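Local coordinates for xyloglucan-specific endo-beta-1,4-glucanase BoGH9A (Bacteroides ovatus, PDB 6DHT), which cleaves the beta-1,4-glucan backbone of natural xyloglucans internally, releasing xyloglucan oligosaccharides, at residues Lys164-Ala169 with Val549-Asn554. Numbering follows the deposited sequence.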
loop_
_atom_site.group_PDB
_atom_site.type_symbol
_atom_site.label_atom_id
_atom_site.label_comp_id
_atom_site.label_asym_id
_atom_site.label_seq_id
_atom_site.Cartn_x
_atom_site.Cartn_y
_atom_site.Cartn_z
ATOM N N LYS A 164 7.640 1.022 19.715
ATOM C CA LYS A 164 6.700 0.316 18.834
ATOM C C LYS A 164 6.685 0.997 17.476
ATOM O O LYS A 164 7.575 1.762 17.132
ATOM C CB LYS A 164 5.300 0.183 19.458
ATOM C CG LYS A 164 5.315 -0.571 20.784
ATOM C CD LYS A 164 3.970 -0.537 21.470
ATOM C CE LYS A 164 2.965 -1.385 20.750
ATOM N NZ LYS A 164 1.721 -1.451 21.550
ATOM N N GLY A 165 5.667 0.702 16.680
ATOM C CA GLY A 165 5.676 1.152 15.299
ATOM C C GLY A 165 6.497 0.277 14.373
ATOM O O GLY A 165 7.274 -0.577 14.808
ATOM N N TRP A 166 6.308 0.500 13.078
ATOM C CA TRP A 166 6.998 -0.278 12.060
ATOM C C TRP A 166 8.260 0.412 11.528
ATOM O O TRP A 166 8.281 1.623 11.386
ATOM C CB TRP A 166 6.106 -0.512 10.833
ATOM C CG TRP A 166 4.747 -1.084 11.109
ATOM C CD1 TRP A 166 4.460 -2.261 11.731
ATOM C CD2 TRP A 166 3.494 -0.509 10.722
ATOM N NE1 TRP A 166 3.092 -2.450 11.766
ATOM C CE2 TRP A 166 2.479 -1.388 11.152
ATOM C CE3 TRP A 166 3.136 0.657 10.050
ATOM C CZ2 TRP A 166 1.138 -1.135 10.915
ATOM C CZ3 TRP A 166 1.798 0.901 9.811
ATOM C CH2 TRP A 166 0.822 0.010 10.236
ATOM N N TYR A 167 9.257 -0.368 11.142
ATOM C CA TYR A 167 10.264 0.130 10.230
ATOM C C TYR A 167 9.555 0.572 8.947
ATOM O O TYR A 167 8.668 -0.121 8.442
ATOM C CB TYR A 167 11.271 -0.943 9.882
ATOM C CG TYR A 167 12.083 -1.487 11.026
ATOM C CD1 TYR A 167 12.776 -0.646 11.880
ATOM C CD2 TYR A 167 12.172 -2.865 11.236
ATOM C CE1 TYR A 167 13.530 -1.164 12.911
ATOM C CE2 TYR A 167 12.911 -3.381 12.277
ATOM C CZ TYR A 167 13.594 -2.519 13.099
ATOM O OH TYR A 167 14.333 -3.020 14.149
ATOM N N ASP A 168 9.948 1.708 8.388
ATOM C CA ASP A 168 9.267 2.246 7.221
ATOM C C ASP A 168 9.382 1.378 5.976
ATOM O O ASP A 168 8.435 1.289 5.179
ATOM C CB ASP A 168 9.830 3.614 6.876
ATOM C CG ASP A 168 8.927 4.409 5.967
ATOM O OD1 ASP A 168 7.727 4.569 6.296
ATOM O OD2 ASP A 168 9.416 4.912 4.945
ATOM N N ALA A 169 10.557 0.794 5.729
ATOM C CA ALA A 169 10.851 0.337 4.393
ATOM C C ALA A 169 12.115 -0.501 4.405
ATOM O O ALA A 169 12.292 -1.342 5.286
ATOM C CB ALA A 169 11.007 1.563 3.486
ATOM N N VAL A 549 11.388 -1.960 -0.821
ATOM C CA VAL A 549 10.080 -2.318 -0.248
ATOM C C VAL A 549 9.708 -1.226 0.738
ATOM O O VAL A 549 10.553 -0.497 1.236
ATOM C CB VAL A 549 10.128 -3.705 0.451
ATOM C CG1 VAL A 549 10.513 -4.790 -0.550
ATOM C CG2 VAL A 549 11.090 -3.687 1.662
ATOM N N ALA A 550 8.421 -1.060 1.018
ATOM C CA ALA A 550 7.967 0.027 1.880
ATOM C C ALA A 550 6.557 -0.179 2.397
ATOM O O ALA A 550 5.715 -0.747 1.688
ATOM C CB ALA A 550 8.019 1.334 1.135
ATOM N N ILE A 551 6.277 0.317 3.590
ATOM C CA ILE A 551 4.935 0.161 4.157
ATOM C C ILE A 551 3.850 0.809 3.301
ATOM O O ILE A 551 2.715 0.288 3.262
ATOM C CB ILE A 551 4.845 0.630 5.616
ATOM C CG1 ILE A 551 5.220 2.107 5.760
ATOM C CG2 ILE A 551 5.642 -0.285 6.528
ATOM C CD1 ILE A 551 4.985 2.713 7.141
ATOM N N ASN A 552 4.133 1.925 2.639
ATOM C CA ASN A 552 3.108 2.570 1.819
ATOM C C ASN A 552 2.850 1.806 0.555
ATOM O O ASN A 552 1.765 1.870 0.007
ATOM C CB ASN A 552 3.428 4.036 1.535
ATOM C CG ASN A 552 4.809 4.243 0.943
ATOM O OD1 ASN A 552 5.824 3.725 1.448
ATOM N ND2 ASN A 552 4.859 5.009 -0.130
ATOM N N TRP A 553 3.852 1.072 0.080
ATOM C CA TRP A 553 3.697 0.234 -1.096
ATOM C C TRP A 553 2.928 -1.029 -0.714
ATOM O O TRP A 553 2.027 -1.448 -1.437
ATOM C CB TRP A 553 5.074 -0.088 -1.707
ATOM C CG TRP A 553 5.762 1.141 -2.211
ATOM C CD1 TRP A 553 5.233 2.373 -2.315
ATOM C CD2 TRP A 553 7.118 1.247 -2.683
ATOM N NE1 TRP A 553 6.150 3.240 -2.814
ATOM C CE2 TRP A 553 7.324 2.583 -3.037
ATOM C CE3 TRP A 553 8.165 0.342 -2.829
ATOM C CZ2 TRP A 553 8.535 3.050 -3.552
ATOM C CZ3 TRP A 553 9.374 0.803 -3.337
ATOM C CH2 TRP A 553 9.545 2.143 -3.685
ATOM N N ASN A 554 3.224 -1.603 0.443
ATOM C CA ASN A 554 2.436 -2.729 0.916
ATOM C C ASN A 554 1.018 -2.339 1.327
ATOM O O ASN A 554 0.108 -3.176 1.246
ATOM C CB ASN A 554 3.144 -3.500 2.009
ATOM C CG ASN A 554 3.742 -4.757 1.473
ATOM O OD1 ASN A 554 4.589 -4.706 0.574
ATOM N ND2 ASN A 554 3.269 -5.893 1.936
#
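Asp168 and Ile551 join the two backbones, which run roughly antiparallel where they touch, through one hydrogen bond from Ile551 N to Asp168 O (2.9 Å). The donor is the first residue of helix 551-567, and Ala550, its N-cap, lies alongside the same carbonyl, its CA 3.6 Å from Asp168 O. The Ile551 side chain lies against Trp166, Tyr167 and Asp168. CG1 sits between the backbone N and the carbonyl carbon (chi1 59°), and the extended second torsion carries CD1 between the Asp168 carboxylate and the Trp166 indole. CD1 lies 3.4 Å from Asp168 OD1. It meets the indole obliquely, 4.0 Å from Trp166 CE3, while CG2 rests against Tyr167 O. The carboxylate crosses the isoleucine chain at about a right angle and is held from outside the contact by hydrogen bonds, OD1 to Asn178 and OD2 to Tyr333; Trp166 NE1 is hydrogen-bonded to Glu217. An alanine in place of Ile551 would probably leave a gap between the indole and the carboxylate, with Trp166 losing its apolar neighbour from the helix start. Beyond the bond, the methyls of Ala169 and Ala550 meet at 3.8 Å, and Ala169 CB presses to 3.1 Å from Val549 O. Ala169 also touches Glu548, the predicted proton donor, and lies close to Asp171, the predicted nucleophile. This buried junction thus joins the loop leading to one predicted catalytic carboxylate with the start of the helix just after another, consistent with a place in the active-site region of the glycosyl hydrolase family 9 domain.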